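Local coordinates for protein quinoline 2-oxidoreductase large subunit (Pseudomonas putida, PDB 1T3Q) that carries the molybdenum and pterin cytosine dinucleotide cofactor of a molybdenum hydroxylase that acts as quinoline 2-oxidoreductase, at residues Glu72-Gly77 with Ala117-Ser122; Gln190-Arg195 with Ile768-Ile773; Gln298-Gly303 with Phe375-Ile380. All blocks are in the same frame, centred on the assembly; numbering follows the deposited sequence.

Contacts 2 and 3 both reach one mixed sheet, through the neighbouring strands 185-193 and 298-306, and lie side by side, their centres about 9 Å apart, whereas contact 1 belongs to the a/b hammerhead region, its centre about 41 Å from that of contact 2 and 43 Å from that of contact 3. Phe191 O and Asn300 N, 2.9 Å apart, probably form a hydrogen bond between contacts 2 and 3, and Cys193 SG packs on Ala377 CB at 4.0 Å. Contact 3 approaches the active site, the side chain of Gln298 being about 12 Å from the dioxosulfidomolybdenum ion. Tyr370 and Arg371, which line the ion's pocket, shortly precede its helix 375-393.

Contact 1 (Glu72-Gly77 with Ala117-Ser122); sequences ELVWCG and AVVVAS
Val120 and Leu73 face each other as a hydrogen-bonded antiparallel pair, their side chains on one face of the sheet with CB of Leu73 4.4 Å from CB of Val120. Both backbone polar atoms of Val120 are engaged: its N donates to Leu73 O at 2.9 Å, while its O accepts Glu72 N at 2.9 Å and, weakly, Leu73 N. Two residues of one strand thus stand against a single residue of the other.

Val118 forms the next hydrogen-bonded pair, with Trp75, exchanging N-H and C=O in both directions. With CG1 of Val118 anti to its own carbonyl carbon (chi1 -69°), CG2 is left in the crowded position between backbone N and carbonyl carbon, where it meets Trp75 CB at 3.8 Å. Within its strand, Leu73 sends CD2 over one face of the Trp75 indole, 3.5 Å above the plane and toward the rim. On this side of the sheet, Leu271 of helix 263-275 touches Leu73 and Trp75, and Leu275 touches Leu73 and Val120.

On the other face Val74 and Val119 lie side by side, CG2 of Val74 3.9 Å from CG2 of Val119. Strand 71-76 is the outermost of its mixed sheet within this chain, and it pairs antiparallel with strand 115-121, with a classic beta bulge where Glu72 and Leu73 both face Val120, within the a/b hammerhead region.

Contact 2 (Gln190-Arg195 with Ile768-Ile773); sequences QFSCGR and IETVPI
Glu769 lays its aliphatic chain over the ring of Phe191, CG standing 3.9 Å from the ring centroid and 27° off the ring normal, a CH-pi contact offset toward the rim at CE1. Beyond CG the chain runs on extended, and OE2 accepts the N-H of Gln190 at 3.0 Å from above the carboxylate plane. OE1 forms a salt bridge with Arg388, which anchors the carboxylate from helix 375-393. An alanine here would probably leave Arg388 without its charged mate and Gln190 N without this acceptor, and would uncover the part of the Phe191 face that CG occupies.

Glu769 O also takes the N-H of Ser192, at 2.9 Å. From there Ser192 O receives Val771 N, and Val771 O receives Gly194 N. Beside this ladder one water bridges Gln190 O and Thr770 OG1, 2.6 Å from each. Val771 CG2 closes on Cys193, 3.6 Å from its CB.

Farther out, Ala381, Thr384 and Leu385 pack on Phe191, while Val754 of helix 744-761 touches Val771. A cis peptide precedes Pro772, directly after the pairing. Short strand 770-771 adds a parallel partner to strand 185-193, bringing a segment near the C-terminus into the mixed sheet that also holds strand 298-306.

Contact 3 (Gln298-Gly303 with Phe375-Ile380); sequences QRNEMG and FTAGQI
Ala377 presses its methyl group against two amide side chains, and van der Waals contact of this kind accounts for the meeting of strand 298-303 with helix 375-380. The segment axes approach to 8.8 Å and run in roughly the same sense, 33° apart. The methyl carbon lies over the flat amide of Gln298, with Ala377 CB 3.3 Å from both CG and CD of Gln298 and farther from its OE1 and NE2. Gln298 CG stands between its backbone N and carbonyl carbon (chi1 47°), and the extended chain beyond it carries the amide across the methyl, face toward it. Asn300 approaches with its oxygen, OD1 being 3.4 Å from Ala377 CB. Two residues farther along the strand, Met302 touches Gly378: a bend at chi3 (-79°) brings CE to 3.9 Å from Gly378 O.

Polar interactions run to third parties. Asn300 ND2 is hydrogen-bonded to Asn317 OD1 on strand 312-322, and Gln298 NE2 to Glu336 OE2. These two bonds would help to fix the rotation of both amides where they meet the methyl.

The helix has other holds: Thr376 OG1 is hydrogen-bonded to Met746 O and to Lys296 NZ, and Met302 also packs on Ala381 and Leu385 farther along the same helix. The chemistry implies that strand and helix are matched here by shape: an alanine and a glycine let them come close, Gln298 offers the methyl the face of its amide and Asn300 its OD1, while the amide nitrogens of both are bonded elsewhere.

Contact 1 (Glu72-Gly77 with Ala117-Ser122)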
ATOM      1  N   GLU B  72      17.464 -11.931  14.258  1.00 20.22           N
ATOM      2  CA  GLU B  72      16.404 -12.914  14.101  1.00 22.32           C
ATOM      3  C   GLU B  72      16.831 -14.112  13.270  1.00 22.07           C
ATOM      4  O   GLU B  72      16.217 -15.177  13.341  1.00 23.03           O
ATOM      5  CB  GLU B  72      15.189 -12.255  13.442  1.00 23.29           C
ATOM      6  CG  GLU B  72      14.584 -11.137  14.263  1.00 26.13           C
ATOM      7  CD  GLU B  72      13.930 -11.640  15.531  1.00 28.85           C
ATOM      8  OE1 GLU B  72      13.879 -10.877  16.517  1.00 32.49           O
ATOM      9  OE2 GLU B  72      13.456 -12.795  15.540  1.00 29.38           O
ATOM     10  N   LEU B  73      17.890 -13.954  12.491  1.00 21.46           N
ATOM     11  CA  LEU B  73      18.316 -15.041  11.629  1.00 22.34           C
ATOM     12  C   LEU B  73      19.671 -14.814  10.988  1.00 22.04           C
ATOM     13  O   LEU B  73      20.048 -13.681  10.692  1.00 20.96           O
ATOM     14  CB  LEU B  73      17.251 -15.240  10.540  1.00 22.20           C
ATOM     15  CG  LEU B  73      17.438 -16.212   9.366  1.00 24.64           C
ATOM     16  CD1 LEU B  73      16.101 -16.380   8.658  1.00 22.18           C
ATOM     17  CD2 LEU B  73      18.489 -15.693   8.394  1.00 24.11           C
ATOM     18  N   VAL B  74      20.408 -15.901  10.786  1.00 20.07           N
ATOM     19  CA  VAL B  74      21.706 -15.843  10.127  1.00 21.34           C
ATOM     20  C   VAL B  74      21.801 -17.075   9.227  1.00 22.19           C
ATOM     21  O   VAL B  74      21.689 -18.202   9.701  1.00 22.09           O
ATOM     22  CB  VAL B  74      22.875 -15.862  11.130  1.00 21.94           C
ATOM     23  CG1 VAL B  74      24.195 -15.816  10.377  1.00 23.11           C
ATOM     24  CG2 VAL B  74      22.776 -14.676  12.076  1.00 20.84           C
ATOM     25  N   TRP B  75      21.990 -16.849   7.931  1.00 22.24           N
ATOM     26  CA  TRP B  75      22.090 -17.942   6.965  1.00 22.10           C
ATOM     27  C   TRP B  75      23.452 -17.996   6.295  1.00 22.86           C
ATOM     28  O   TRP B  75      24.094 -16.966   6.088  1.00 22.48           O
ATOM     29  CB  TRP B  75      21.049 -17.785   5.850  1.00 22.33           C
ATOM     30  CG  TRP B  75      19.663 -18.261   6.157  1.00 21.56           C
ATOM     31  CD1 TRP B  75      19.237 -18.923   7.274  1.00 21.74           C
ATOM     32  CD2 TRP B  75      18.519 -18.131   5.307  1.00 21.35           C
ATOM     33  NE1 TRP B  75      17.896 -19.213   7.170  1.00 22.56           N
ATOM     34  CE2 TRP B  75      17.431 -18.738   5.972  1.00 21.94           C
ATOM     35  CE3 TRP B  75      18.307 -17.559   4.043  1.00 21.98           C
ATOM     36  CZ2 TRP B  75      16.148 -18.788   5.417  1.00 23.39           C
ATOM     37  CZ3 TRP B  75      17.030 -17.609   3.493  1.00 22.32           C
ATOM     38  CH2 TRP B  75      15.969 -18.221   4.180  1.00 23.34           C
ATOM     39  N   CYS B  76      23.891 -19.205   5.960  1.00 21.86           N
ATOM     40  CA  CYS B  76      25.143 -19.375   5.242  1.00 22.71           C
ATOM     41  C   CYS B  76      24.737 -20.021   3.914  1.00 20.61           C
ATOM     42  O   CYS B  76      23.553 -20.253   3.676  1.00 19.28           O
ATOM     43  CB  CYS B  76      26.119 -20.264   6.022  1.00 26.24           C
ATOM     44  SG  CYS B  76      25.579 -21.962   6.277  1.00 35.50           S
ATOM     45  N   GLY B  77      25.707 -20.307   3.055  1.00 21.44           N
ATOM     46  CA  GLY B  77      25.395 -20.895   1.762  1.00 23.37           C
ATOM     47  C   GLY B  77      24.583 -22.177   1.783  1.00 24.23           C
ATOM     48  O   GLY B  77      23.745 -22.395   0.908  1.00 22.47           O
ATOM     49  N   ALA B 117      27.352 -14.997   3.821  1.00 18.92           N
ATOM     50  CA  ALA B 117      26.396 -15.102   4.911  1.00 18.45           C
ATOM     51  C   ALA B 117      25.530 -13.855   4.986  1.00 19.23           C
ATOM     52  O   ALA B 117      25.975 -12.762   4.643  1.00 18.27           O
ATOM     53  CB  ALA B 117      27.127 -15.304   6.241  1.00 19.41           C
ATOM     54  N   VAL B 118      24.286 -14.029   5.420  1.00 19.09           N
ATOM     55  CA  VAL B 118      23.373 -12.906   5.575  1.00 19.44           C
ATOM     56  C   VAL B 118      22.782 -12.911   6.978  1.00 20.74           C
ATOM     57  O   VAL B 118      22.551 -13.969   7.575  1.00 22.23           O
ATOM     58  CB  VAL B 118      22.217 -12.933   4.545  1.00 18.89           C
ATOM     59  CG1 VAL B 118      22.762 -12.648   3.156  1.00 17.62           C
ATOM     60  CG2 VAL B 118      21.502 -14.277   4.581  1.00 19.58           C
ATOM     61  N   VAL B 119      22.553 -11.716   7.505  1.00 20.02           N
ATOM     62  CA  VAL B 119      21.983 -11.562   8.829  1.00 18.07           C
ATOM     63  C   VAL B 119      20.746 -10.680   8.742  1.00 18.54           C
ATOM     64  O   VAL B 119      20.763  -9.639   8.082  1.00 19.30           O
ATOM     65  CB  VAL B 119      22.981 -10.884   9.797  1.00 18.37           C
ATOM     66  CG1 VAL B 119      22.318 -10.658  11.152  1.00 17.03           C
ATOM     67  CG2 VAL B 119      24.249 -11.738   9.945  1.00 18.71           C
ATOM     68  N   VAL B 120      19.670 -11.111   9.385  1.00 17.61           N
ATOM     69  CA  VAL B 120      18.449 -10.320   9.427  1.00 16.92           C
ATOM     70  C   VAL B 120      18.287  -9.890  10.883  1.00 17.63           C
ATOM     71  O   VAL B 120      18.314 -10.723  11.795  1.00 17.87           O
ATOM     72  CB  VAL B 120      17.226 -11.136   8.978  1.00 17.25           C
ATOM     73  CG1 VAL B 120      15.957 -10.316   9.168  1.00 15.87           C
ATOM     74  CG2 VAL B 120      17.375 -11.518   7.506  1.00 18.27           C
ATOM     75  N   ALA B 121      18.135  -8.589  11.106  1.00 16.99           N
ATOM     76  CA  ALA B 121      17.996  -8.077  12.463  1.00 17.08           C
ATOM     77  C   ALA B 121      17.021  -6.900  12.543  1.00 18.44           C
ATOM     78  O   ALA B 121      16.495  -6.444  11.529  1.00 16.10           O
ATOM     79  CB  ALA B 121      19.369  -7.665  13.001  1.00 16.85           C
ATOM     80  N   SER B 122      16.794  -6.418  13.762  1.00 18.45           N
ATOM     81  CA  SER B 122      15.866  -5.316  14.016  1.00 20.38           C
ATOM     82  C   SER B 122      16.249  -4.009  13.334  1.00 20.56           C
ATOM     83  O   SER B 122      15.395  -3.149  13.110  1.00 21.80           O
ATOM     84  CB  SER B 122      15.747  -5.087  15.525  1.00 21.79           C
ATOM     85  OG  SER B 122      17.016  -4.788  16.071  1.00 24.19           O
TER

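Contact 2 (Gln190-Arg195 with Ile768-Ile773)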
ATOM      1  N   GLN B 190      45.306  -1.719 -30.336  1.00 23.31           N
ATOM      2  CA  GLN B 190      44.952  -2.702 -29.334  1.00 23.79           C
ATOM      3  C   GLN B 190      44.233  -1.887 -28.269  1.00 23.33           C
ATOM      4  O   GLN B 190      44.833  -1.411 -27.303  1.00 22.97           O
ATOM      5  CB  GLN B 190      46.209  -3.380 -28.791  1.00 27.25           C
ATOM      6  CG  GLN B 190      47.031  -4.040 -29.894  1.00 34.02           C
ATOM      7  CD  GLN B 190      48.149  -4.907 -29.359  1.00 39.40           C
ATOM      8  OE1 GLN B 190      48.930  -4.477 -28.510  1.00 43.26           O
ATOM      9  NE2 GLN B 190      48.237  -6.136 -29.859  1.00 41.50           N
ATOM     10  N   PHE B 191      42.935  -1.700 -28.486  1.00 22.07           N
ATOM     11  CA  PHE B 191      42.105  -0.919 -27.585  1.00 21.36           C
ATOM     12  C   PHE B 191      41.692  -1.698 -26.350  1.00 21.16           C
ATOM     13  O   PHE B 191      41.504  -2.912 -26.392  1.00 21.09           O
ATOM     14  CB  PHE B 191      40.871  -0.422 -28.337  1.00 19.70           C
ATOM     15  CG  PHE B 191      41.192   0.559 -29.435  1.00 21.06           C
ATOM     16  CD1 PHE B 191      41.217   1.924 -29.179  1.00 21.14           C
ATOM     17  CD2 PHE B 191      41.503   0.113 -30.716  1.00 21.45           C
ATOM     18  CE1 PHE B 191      41.547   2.836 -30.180  1.00 20.86           C
ATOM     19  CE2 PHE B 191      41.835   1.014 -31.730  1.00 22.37           C
ATOM     20  CZ  PHE B 191      41.858   2.382 -31.460  1.00 21.18           C
ATOM     21  N   SER B 192      41.555  -0.986 -25.241  1.00 19.23           N
ATOM     22  CA  SER B 192      41.160  -1.611 -23.998  1.00 19.94           C
ATOM     23  C   SER B 192      40.358  -0.644 -23.147  1.00 18.93           C
ATOM     24  O   SER B 192      40.693   0.535 -23.056  1.00 19.82           O
ATOM     25  CB  SER B 192      42.397  -2.067 -23.226  1.00 19.77           C
ATOM     26  OG  SER B 192      42.026  -2.608 -21.970  1.00 25.78           O
ATOM     27  N   CYS B 193      39.285  -1.140 -22.547  1.00 18.61           N
ATOM     28  CA  CYS B 193      38.455  -0.328 -21.671  1.00 18.68           C
ATOM     29  C   CYS B 193      38.455  -1.013 -20.319  1.00 19.05           C
ATOM     30  O   CYS B 193      38.353  -2.238 -20.239  1.00 19.02           O
ATOM     31  CB  CYS B 193      37.019  -0.244 -22.186  1.00 18.28           C
ATOM     32  SG  CYS B 193      36.850   0.410 -23.863  1.00 23.04           S
ATOM     33  N   GLY B 194      38.575  -0.231 -19.253  1.00 17.94           N
ATOM     34  CA  GLY B 194      38.556  -0.821 -17.931  1.00 17.05           C
ATOM     35  C   GLY B 194      37.119  -1.008 -17.490  1.00 16.74           C
ATOM     36  O   GLY B 194      36.192  -0.578 -18.176  1.00 17.36           O
ATOM     37  N   ARG B 195      36.918  -1.662 -16.355  1.00 14.90           N
ATOM     38  CA  ARG B 195      35.570  -1.844 -15.849  1.00 15.01           C
ATOM     39  C   ARG B 195      35.088  -0.497 -15.326  1.00 15.51           C
ATOM     40  O   ARG B 195      35.892   0.345 -14.914  1.00 15.70           O
ATOM     41  CB  ARG B 195      35.547  -2.847 -14.690  1.00 17.49           C
ATOM     42  CG  ARG B 195      35.672  -4.294 -15.124  1.00 17.23           C
ATOM     43  CD  ARG B 195      35.583  -5.272 -13.955  1.00 17.70           C
ATOM     44  NE  ARG B 195      35.516  -6.638 -14.472  1.00 17.42           N
ATOM     45  CZ  ARG B 195      34.655  -7.559 -14.060  1.00 18.73           C
ATOM     46  NH1 ARG B 195      33.778  -7.275 -13.107  1.00 18.72           N
ATOM     47  NH2 ARG B 195      34.646  -8.762 -14.627  1.00 17.45           N
ATOM     48  N   ILE B 768      46.585   6.910 -27.763  1.00 22.10           N
ATOM     49  CA  ILE B 768      46.112   6.411 -26.484  1.00 22.02           C
ATOM     50  C   ILE B 768      44.899   5.560 -26.815  1.00 22.15           C
ATOM     51  O   ILE B 768      43.889   6.055 -27.327  1.00 21.32           O
ATOM     52  CB  ILE B 768      45.737   7.556 -25.526  1.00 23.60           C
ATOM     53  CG1 ILE B 768      47.011   8.298 -25.104  1.00 23.43           C
ATOM     54  CG2 ILE B 768      45.003   7.002 -24.314  1.00 24.60           C
ATOM     55  CD1 ILE B 768      46.790   9.395 -24.070  1.00 25.60           C
ATOM     56  N   GLU B 769      45.008   4.270 -26.531  1.00 20.18           N
ATOM     57  CA  GLU B 769      43.939   3.348 -26.862  1.00 21.51           C
ATOM     58  C   GLU B 769      43.283   2.677 -25.668  1.00 21.44           C
ATOM     59  O   GLU B 769      42.495   1.740 -25.820  1.00 20.66           O
ATOM     60  CB  GLU B 769      44.486   2.318 -27.864  1.00 21.75           C
ATOM     61  CG  GLU B 769      44.923   2.983 -29.182  1.00 23.13           C
ATOM     62  CD  GLU B 769      45.797   2.100 -30.060  1.00 26.07           C
ATOM     63  OE1 GLU B 769      46.031   2.472 -31.232  1.00 25.54           O
ATOM     64  OE2 GLU B 769      46.257   1.042 -29.580  1.00 24.29           O
ATOM     65  N   THR B 770      43.588   3.176 -24.475  1.00 20.55           N
ATOM     66  CA  THR B 770      43.006   2.630 -23.255  1.00 20.09           C
ATOM     67  C   THR B 770      42.201   3.694 -22.512  1.00 20.07           C
ATOM     68  O   THR B 770      42.648   4.833 -22.390  1.00 21.19           O
ATOM     69  CB  THR B 770      44.099   2.120 -22.291  1.00 21.36           C
ATOM     70  OG1 THR B 770      44.888   1.120 -22.945  1.00 24.19           O
ATOM     71  CG2 THR B 770      43.474   1.523 -21.044  1.00 20.81           C
ATOM     72  N   VAL B 771      41.007   3.335 -22.047  1.00 19.77           N
ATOM     73  CA  VAL B 771      40.205   4.263 -21.255  1.00 19.82           C
ATOM     74  C   VAL B 771      40.106   3.663 -19.853  1.00 19.43           C
ATOM     75  O   VAL B 771      40.129   2.439 -19.688  1.00 18.82           O
ATOM     76  CB  VAL B 771      38.774   4.481 -21.821  1.00 21.27           C
ATOM     77  CG1 VAL B 771      38.851   5.185 -23.173  1.00 22.40           C
ATOM     78  CG2 VAL B 771      38.035   3.156 -21.934  1.00 20.19           C
ATOM     79  N   PRO B 772      39.999   4.514 -18.822  1.00 18.17           N
ATOM     80  CA  PRO B 772      39.965   5.978 -18.919  1.00 17.91           C
ATOM     81  C   PRO B 772      41.329   6.578 -19.258  1.00 18.04           C
ATOM     82  O   PRO B 772      42.368   6.017 -18.915  1.00 19.87           O
ATOM     83  CB  PRO B 772      39.486   6.392 -17.535  1.00 17.89           C
ATOM     84  CG  PRO B 772      40.175   5.382 -16.656  1.00 18.92           C
ATOM     85  CD  PRO B 772      39.947   4.079 -17.413  1.00 18.25           C
ATOM     86  N   ILE B 773      41.315   7.719 -19.938  1.00 18.01           N
ATOM     87  CA  ILE B 773      42.544   8.411 -20.301  1.00 17.84           C
ATOM     88  C   ILE B 773      42.861   9.348 -19.145  1.00 20.50           C
ATOM     89  O   ILE B 773      42.353  10.469 -19.071  1.00 20.47           O
ATOM     90  CB  ILE B 773      42.354   9.214 -21.591  1.00 18.30           C
ATOM     91  CG1 ILE B 773      41.940   8.263 -22.720  1.00 15.83           C
ATOM     92  CG2 ILE B 773      43.637   9.957 -21.934  1.00 19.33           C
ATOM     93  CD1 ILE B 773      41.599   8.951 -24.031  1.00 17.35           C
TER
HETATM   94  O   HOH W   1      45.242  -0.656 -24.840  1.00 28.14           O

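Contact 3 (Gln298-Gly303 with Phe375-Ile380)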
ATOM      1  N   GLN B 298      36.331  -4.725 -22.166  1.00 20.49           N
ATOM      2  CA  GLN B 298      36.689  -5.589 -23.273  1.00 21.28           C
ATOM      3  C   GLN B 298      37.932  -5.048 -23.957  1.00 22.19           C
ATOM      4  O   GLN B 298      38.262  -3.864 -23.848  1.00 21.09           O
ATOM      5  CB  GLN B 298      35.529  -5.783 -24.274  1.00 24.59           C
ATOM      6  CG  GLN B 298      34.774  -4.560 -24.739  1.00 23.72           C
ATOM      7  CD  GLN B 298      33.800  -4.873 -25.889  1.00 22.61           C
ATOM      8  OE1 GLN B 298      34.222  -5.216 -26.995  1.00 20.94           O
ATOM      9  NE2 GLN B 298      32.500  -4.755 -25.625  1.00 16.70           N
ATOM     10  N   ARG B 299      38.651  -5.947 -24.614  1.00 19.97           N
ATOM     11  CA  ARG B 299      39.864  -5.603 -25.328  1.00 20.46           C
ATOM     12  C   ARG B 299      39.498  -5.818 -26.785  1.00 20.13           C
ATOM     13  O   ARG B 299      38.893  -6.834 -27.126  1.00 19.62           O
ATOM     14  CB  ARG B 299      40.990  -6.558 -24.915  1.00 22.07           C
ATOM     15  N   ASN B 300      39.814  -4.847 -27.631  1.00 18.71           N
ATOM     16  CA  ASN B 300      39.522  -4.968 -29.051  1.00 20.56           C
ATOM     17  C   ASN B 300      40.773  -4.719 -29.872  1.00 21.31           C
ATOM     18  O   ASN B 300      41.259  -3.590 -29.957  1.00 21.97           O
ATOM     19  CB  ASN B 300      38.422  -3.989 -29.484  1.00 19.10           C
ATOM     20  CG  ASN B 300      37.057  -4.360 -28.934  1.00 20.44           C
ATOM     21  OD1 ASN B 300      36.656  -3.903 -27.859  1.00 21.24           O
ATOM     22  ND2 ASN B 300      36.342  -5.208 -29.660  1.00 17.13           N
ATOM     23  N   GLU B 301      41.308  -5.789 -30.450  1.00 20.25           N
ATOM     24  CA  GLU B 301      42.482  -5.692 -31.297  1.00 20.70           C
ATOM     25  C   GLU B 301      41.881  -5.487 -32.676  1.00 20.81           C
ATOM     26  O   GLU B 301      41.462  -6.440 -33.332  1.00 17.74           O
ATOM     27  CB  GLU B 301      43.282  -6.991 -31.239  1.00 23.43           C
ATOM     28  CG  GLU B 301      43.888  -7.257 -29.878  1.00 30.25           C
ATOM     29  CD  GLU B 301      44.498  -8.636 -29.771  1.00 34.70           C
ATOM     30  OE1 GLU B 301      45.232  -9.034 -30.700  1.00 36.34           O
ATOM     31  OE2 GLU B 301      44.248  -9.317 -28.751  1.00 38.74           O
ATOM     32  N   MET B 302      41.823  -4.231 -33.097  1.00 20.26           N
ATOM     33  CA  MET B 302      41.213  -3.881 -34.366  1.00 20.36           C
ATOM     34  C   MET B 302      42.190  -3.414 -35.429  1.00 20.93           C
ATOM     35  O   MET B 302      43.207  -2.786 -35.133  1.00 22.40           O
ATOM     36  CB  MET B 302      40.156  -2.799 -34.126  1.00 21.25           C
ATOM     37  CG  MET B 302      39.252  -2.518 -35.312  1.00 23.01           C
ATOM     38  SD  MET B 302      38.025  -1.247 -34.923  1.00 21.72           S
ATOM     39  CE  MET B 302      36.844  -2.179 -33.997  1.00 21.11           C
ATOM     40  N   GLY B 303      41.863  -3.734 -36.677  1.00 21.38           N
ATOM     41  CA  GLY B 303      42.694  -3.338 -37.796  1.00 20.04           C
ATOM     42  C   GLY B 303      41.783  -2.883 -38.918  1.00 19.42           C
ATOM     43  O   GLY B 303      40.743  -3.489 -39.159  1.00 20.71           O
ATOM     44  N   PHE B 375      28.381  -2.146 -27.258  1.00 15.36           N
ATOM     45  CA  PHE B 375      28.528  -1.339 -28.470  1.00 14.40           C
ATOM     46  C   PHE B 375      29.606  -0.266 -28.315  1.00 15.44           C
ATOM     47  O   PHE B 375      30.291   0.089 -29.273  1.00 16.08           O
ATOM     48  CB  PHE B 375      27.198  -0.658 -28.825  1.00 14.79           C
ATOM     49  CG  PHE B 375      26.014  -1.590 -28.858  1.00 17.21           C
ATOM     50  CD1 PHE B 375      26.109  -2.846 -29.456  1.00 16.84           C
ATOM     51  CD2 PHE B 375      24.791  -1.193 -28.326  1.00 15.68           C
ATOM     52  CE1 PHE B 375      25.006  -3.687 -29.523  1.00 20.58           C
ATOM     53  CE2 PHE B 375      23.677  -2.027 -28.386  1.00 19.95           C
ATOM     54  CZ  PHE B 375      23.784  -3.280 -28.989  1.00 20.28           C
ATOM     55  N   THR B 376      29.763   0.242 -27.098  1.00 14.82           N
ATOM     56  CA  THR B 376      30.728   1.307 -26.838  1.00 14.91           C
ATOM     57  C   THR B 376      32.195   1.043 -27.175  1.00 15.50           C
ATOM     58  O   THR B 376      32.830   1.859 -27.842  1.00 16.57           O
ATOM     59  CB  THR B 376      30.646   1.772 -25.363  1.00 15.08           C
ATOM     60  OG1 THR B 376      29.290   2.117 -25.045  1.00 14.62           O
ATOM     61  CG2 THR B 376      31.531   2.992 -25.141  1.00 13.89           C
ATOM     62  N   ALA B 377      32.742  -0.085 -26.725  1.00 16.63           N
ATOM     63  CA  ALA B 377      34.157  -0.381 -26.968  1.00 15.24           C
ATOM     64  C   ALA B 377      34.548  -0.342 -28.441  1.00 16.57           C
ATOM     65  O   ALA B 377      35.524   0.317 -28.812  1.00 17.66           O
ATOM     66  CB  ALA B 377      34.523  -1.738 -26.372  1.00 16.35           C
ATOM     67  N   GLY B 378      33.791  -1.050 -29.272  1.00 16.29           N
ATOM     68  CA  GLY B 378      34.083  -1.087 -30.698  1.00 17.38           C
ATOM     69  C   GLY B 378      33.913   0.267 -31.363  1.00 17.45           C
ATOM     70  O   GLY B 378      34.629   0.597 -32.304  1.00 18.94           O
ATOM     71  N   GLN B 379      32.951   1.046 -30.884  1.00 17.47           N
ATOM     72  CA  GLN B 379      32.709   2.379 -31.427  1.00 16.28           C
ATOM     73  C   GLN B 379      33.966   3.215 -31.182  1.00 16.81           C
ATOM     74  O   GLN B 379      34.449   3.905 -32.078  1.00 17.02           O
ATOM     75  CB  GLN B 379      31.497   3.016 -30.735  1.00 17.48           C
ATOM     76  CG  GLN B 379      31.078   4.392 -31.277  1.00 15.89           C
ATOM     77  CD  GLN B 379      30.431   4.327 -32.651  1.00 19.22           C
ATOM     78  OE1 GLN B 379      29.899   3.290 -33.055  1.00 18.93           O
ATOM     79  NE2 GLN B 379      30.450   5.446 -33.367  1.00 17.50           N
ATOM     80  N   ILE B 380      34.498   3.149 -29.961  1.00 15.88           N
ATOM     81  CA  ILE B 380      35.715   3.880 -29.621  1.00 16.85           C
ATOM     82  C   ILE B 380      36.863   3.477 -30.547  1.00 17.48           C
ATOM     83  O   ILE B 380      37.522   4.321 -31.149  1.00 16.78           O
ATOM     84  CB  ILE B 380      36.165   3.599 -28.154  1.00 17.16           C
ATOM     85  CG1 ILE B 380      35.213   4.282 -27.171  1.00 15.67           C
ATOM     86  CG2 ILE B 380      37.598   4.097 -27.935  1.00 17.78           C
ATOM     87  CD1 ILE B 380      35.463   3.901 -25.722  1.00 17.65           C
TER